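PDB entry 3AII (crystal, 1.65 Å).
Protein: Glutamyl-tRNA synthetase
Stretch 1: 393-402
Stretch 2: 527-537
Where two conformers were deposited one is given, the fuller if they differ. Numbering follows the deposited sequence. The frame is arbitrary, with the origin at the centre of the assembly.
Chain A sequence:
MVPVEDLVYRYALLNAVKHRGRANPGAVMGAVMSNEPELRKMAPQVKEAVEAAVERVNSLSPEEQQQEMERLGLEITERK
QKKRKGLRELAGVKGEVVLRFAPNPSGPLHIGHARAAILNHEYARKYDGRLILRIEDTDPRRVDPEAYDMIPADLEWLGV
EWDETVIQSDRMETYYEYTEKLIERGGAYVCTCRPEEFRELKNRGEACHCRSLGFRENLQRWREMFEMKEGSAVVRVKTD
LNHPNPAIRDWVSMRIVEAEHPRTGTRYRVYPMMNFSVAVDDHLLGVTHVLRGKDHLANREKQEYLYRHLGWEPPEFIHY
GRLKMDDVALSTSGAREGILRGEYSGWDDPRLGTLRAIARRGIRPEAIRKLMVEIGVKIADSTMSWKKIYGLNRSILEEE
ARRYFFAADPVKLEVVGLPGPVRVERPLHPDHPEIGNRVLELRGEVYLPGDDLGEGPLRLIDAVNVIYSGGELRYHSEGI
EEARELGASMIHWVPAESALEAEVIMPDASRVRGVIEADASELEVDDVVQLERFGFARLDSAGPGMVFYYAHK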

# COMPACT_ATOMS: atom_id res chain seq x y z
N ASN A 393 8.00 5.92 -11.23
CA ASN A 393 9.04 6.20 -10.26
C ASN A 393 10.38 6.48 -10.94
O ASN A 393 11.13 7.38 -10.53
CB ASN A 393 9.20 5.03 -9.29
CG ASN A 393 9.80 5.47 -7.98
OD1 ASN A 393 9.26 6.36 -7.32
ND2 ASN A 393 10.92 4.86 -7.60
N ARG A 394 10.68 5.69 -11.97
CA ARG A 394 11.92 5.85 -12.72
C ARG A 394 12.01 7.26 -13.33
O ARG A 394 13.06 7.89 -13.28
CB ARG A 394 12.01 4.78 -13.80
CG ARG A 394 13.28 4.84 -14.64
CD ARG A 394 13.31 3.69 -15.67
NE ARG A 394 13.19 2.39 -15.01
CZ ARG A 394 12.13 1.59 -15.09
NH1 ARG A 394 12.13 0.43 -14.44
NH2 ARG A 394 11.08 1.93 -15.83
N SER A 395 10.90 7.75 -13.87
CA SER A 395 10.87 9.10 -14.43
C SER A 395 11.26 10.15 -13.40
O SER A 395 11.90 11.14 -13.74
CB SER A 395 9.51 9.40 -15.05
OG SER A 395 9.30 8.53 -16.15
N ILE A 396 10.90 9.92 -12.15
CA ILE A 396 11.29 10.82 -11.08
C ILE A 396 12.76 10.62 -10.69
O ILE A 396 13.54 11.57 -10.66
CB ILE A 396 10.42 10.64 -9.83
CG1 ILE A 396 8.96 10.97 -10.16
CG2 ILE A 396 10.93 11.53 -8.69
CD1 ILE A 396 7.99 10.60 -9.05
N LEU A 397 13.13 9.39 -10.38
CA LEU A 397 14.47 9.12 -9.88
C LEU A 397 15.56 9.41 -10.92
O LEU A 397 16.66 9.83 -10.58
CB LEU A 397 14.59 7.68 -9.39
CG LEU A 397 13.76 7.31 -8.17
CD1 LEU A 397 14.11 5.89 -7.70
CD2 LEU A 397 14.01 8.34 -7.07
N GLU A 398 15.28 9.16 -12.20
CA GLU A 398 16.35 9.26 -13.18
C GLU A 398 16.82 10.70 -13.35
O GLU A 398 17.87 10.94 -13.92
CB GLU A 398 15.96 8.64 -14.53
CG GLU A 398 14.97 9.45 -15.32
CD GLU A 398 14.45 8.69 -16.53
OE1 GLU A 398 14.90 7.54 -16.75
OE2 GLU A 398 13.59 9.25 -17.24
N GLU A 399 16.05 11.65 -12.83
CA GLU A 399 16.41 13.05 -12.99
C GLU A 399 17.24 13.60 -11.84
O GLU A 399 17.75 14.71 -11.92
CB GLU A 399 15.16 13.92 -13.19
CG GLU A 399 14.46 13.69 -14.52
CD GLU A 399 15.40 13.83 -15.72
OE1 GLU A 399 15.11 13.24 -16.78
OE2 GLU A 399 16.44 14.53 -15.59
N GLU A 400 17.37 12.83 -10.76
CA GLU A 400 18.05 13.36 -9.59
C GLU A 400 18.91 12.37 -8.81
O GLU A 400 19.77 12.79 -8.04
CB GLU A 400 17.04 14.01 -8.65
CG GLU A 400 16.04 13.04 -8.05
CD GLU A 400 15.09 13.72 -7.08
OE1 GLU A 400 13.95 14.04 -7.49
OE2 GLU A 400 15.48 13.94 -5.91
N ALA A 401 18.68 11.08 -8.99
CA ALA A 401 19.39 10.09 -8.18
C ALA A 401 20.89 10.04 -8.50
O ALA A 401 21.27 9.88 -9.67
CB ALA A 401 18.77 8.70 -8.36
N ARG A 402 21.73 10.15 -7.47
CA ARG A 402 23.19 10.11 -7.65
C ARG A 402 23.61 8.73 -8.16
O ARG A 402 23.05 7.72 -7.74
CB ARG A 402 23.90 10.42 -6.33
CG ARG A 402 23.58 11.80 -5.78
CD ARG A 402 24.06 11.96 -4.33
NE ARG A 402 25.51 12.14 -4.24
CZ ARG A 402 26.11 13.33 -4.15
NH1 ARG A 402 27.44 13.39 -4.07
NH2 ARG A 402 25.40 14.45 -4.15
N ASP A 527 18.86 8.23 1.37
CA ASP A 527 19.28 8.63 0.02
C ASP A 527 18.86 7.55 -0.99
O ASP A 527 18.96 6.36 -0.71
CB ASP A 527 20.79 8.86 -0.05
CG ASP A 527 21.21 10.15 0.62
OD1 ASP A 527 22.43 10.32 0.84
OD2 ASP A 527 20.33 10.98 0.94
N VAL A 528 18.37 7.97 -2.15
CA VAL A 528 18.01 7.01 -3.18
C VAL A 528 18.91 7.23 -4.37
O VAL A 528 19.00 8.34 -4.87
CB VAL A 528 16.54 7.15 -3.59
CG1 VAL A 528 16.19 6.14 -4.67
CG2 VAL A 528 15.63 6.98 -2.36
N VAL A 529 19.60 6.17 -4.81
CA VAL A 529 20.66 6.32 -5.78
C VAL A 529 20.40 5.41 -6.97
O VAL A 529 19.52 4.54 -6.93
CB VAL A 529 22.02 5.96 -5.17
CG1 VAL A 529 22.31 6.86 -3.98
CG2 VAL A 529 22.05 4.48 -4.76
N GLN A 530 21.16 5.65 -8.03
CA GLN A 530 21.20 4.75 -9.16
C GLN A 530 22.50 3.96 -9.12
O GLN A 530 23.61 4.52 -9.25
CB GLN A 530 21.09 5.52 -10.48
CG GLN A 530 21.10 4.60 -11.68
CD GLN A 530 20.76 5.30 -12.99
OE1 GLN A 530 20.70 6.53 -13.06
NE2 GLN A 530 20.50 4.51 -14.02
N LEU A 531 22.38 2.66 -8.89
CA LEU A 531 23.51 1.75 -9.01
C LEU A 531 23.59 1.41 -10.49
O LEU A 531 22.76 0.66 -11.02
CB LEU A 531 23.25 0.51 -8.16
CG LEU A 531 23.03 0.84 -6.68
CD1 LEU A 531 22.80 -0.43 -5.86
CD2 LEU A 531 24.22 1.64 -6.10
N GLU A 532 24.57 2.00 -11.18
CA GLU A 532 24.54 2.00 -12.63
C GLU A 532 24.59 0.59 -13.19
O GLU A 532 25.34 -0.25 -12.70
CB GLU A 532 25.70 2.81 -13.19
CG GLU A 532 25.65 4.28 -12.75
CD GLU A 532 26.48 5.16 -13.64
OE1 GLU A 532 26.11 5.31 -14.82
OE2 GLU A 532 27.49 5.71 -13.16
N ARG A 533 23.76 0.36 -14.21
CA ARG A 533 23.66 -0.95 -14.86
C ARG A 533 23.16 -2.04 -13.92
O ARG A 533 23.28 -3.23 -14.21
CB ARG A 533 25.02 -1.36 -15.47
CG ARG A 533 25.59 -0.36 -16.48
CD ARG A 533 26.83 -0.92 -17.23
NE ARG A 533 26.50 -2.04 -18.11
CZ ARG A 533 26.78 -3.31 -17.84
NH1 ARG A 533 26.42 -4.27 -18.69
NH2 ARG A 533 27.43 -3.63 -16.73
N PHE A 534 22.59 -1.63 -12.78
CA PHE A 534 22.05 -2.59 -11.83
C PHE A 534 20.61 -2.21 -11.44
O PHE A 534 19.67 -2.95 -11.71
CB PHE A 534 22.98 -2.72 -10.61
CG PHE A 534 22.55 -3.77 -9.62
CD1 PHE A 534 22.81 -5.11 -9.87
CD2 PHE A 534 21.90 -3.42 -8.45
CE1 PHE A 534 22.41 -6.09 -8.96
CE2 PHE A 534 21.49 -4.39 -7.53
CZ PHE A 534 21.76 -5.73 -7.79
N GLY A 535 20.44 -1.03 -10.84
CA GLY A 535 19.10 -0.54 -10.54
C GLY A 535 19.09 0.63 -9.58
O GLY A 535 20.13 0.99 -9.03
N PHE A 536 17.92 1.22 -9.37
CA PHE A 536 17.77 2.26 -8.36
C PHE A 536 17.54 1.60 -7.01
O PHE A 536 16.94 0.52 -6.95
CB PHE A 536 16.59 3.16 -8.69
CG PHE A 536 16.79 3.97 -9.94
CD1 PHE A 536 17.35 5.23 -9.87
CD2 PHE A 536 16.44 3.46 -11.18
CE1 PHE A 536 17.53 5.98 -11.01
CE2 PHE A 536 16.63 4.21 -12.33
CZ PHE A 536 17.18 5.47 -12.24
N ALA A 537 18.04 2.22 -5.94
CA ALA A 537 17.91 1.62 -4.61
C ALA A 537 18.03 2.67 -3.53
O ALA A 537 18.72 3.67 -3.69
CB ALA A 537 18.99 0.54 -4.40
O HOH W 1 19.76 9.01 -14.75
O HOH W 2 19.74 8.98 -11.67
O HOH W 3 20.83 10.44 -4.71

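What fills the apolar centre of the contact? The ring of Phe536 does, and no other residue in either stretch has more of its surface covered by the partner. Its CA-to-CB bond points toward the first stretch, that of Leu397 points back toward the second, and the two side chains meet with Leu397 CB 3.7 Å from Phe536 CD1. The methyl of Ala401 lies at the edge of the ring, near its plane, with Ala401 CB 4.0 Å from Phe536 CE1. Beside the ring, Leu397 reaches the strand residue Val528, its CD1 lying 3.7 Å from Val528 CG1. These are contacts of hydrocarbon with hydrocarbon, and Leu397 and Phe536 are both buried in the assembly.

How do polar residues come to border so greasy a ring? They offer it carbon. Arg394 CG approaches Phe536 CE2 at 4.1 Å, while the guanidinium group is hydrogen-bonded elsewhere in the structure. Glu398 comes near through its CA, 4.0 Å from Phe536 CZ, and its carboxylate lies well beyond the ring.

What backbone arrangement brings these side chains together? Stretch 1 enters as a helix, in which Leu397 N bonds to Asn393 O at 2.8 Å; further on, Ala401 N bonds to Leu397 O at 2.9 Å as the chain turns toward the strand. Stretch 2 is a hairpin: Val529 and Ala537 pair through both Val529 N to Ala537 O and Ala537 N to Val529 O, each 2.9 Å, which sets Phe536 next to the strand that carries Val528. The small side chain of Ala401 lets the two backbones come close, with Ala401 CA 4.6 Å from Val529 CA and Ala401 CB only 3.5 Å from Val528 O.

What bonds the polar edge? One direct hydrogen bond crosses between the stretches, from Gln530 N to Arg402 O, at 2.8 Å and nearly straight at 164°. Two residues earlier on the strand, the backbones are too far apart for a similar link: Arg402 N lies 4.2 Å from Val528 O. Water 3 spans that gap, accepting from Arg402 N at 2.9 Å and donating to Val528 O at 2.8 Å. The side chain of Gln530 extends the polar edge through two more waters. Water 1 lies 2.8 Å from Glu398 O and 3.1 Å from Gln530 OE1, and water 2 lies 2.7 Å from Ala401 O and 3.0 Å from Gln530 OE1, so one amide oxygen is linked through solvent to two carbonyls of the first stretch.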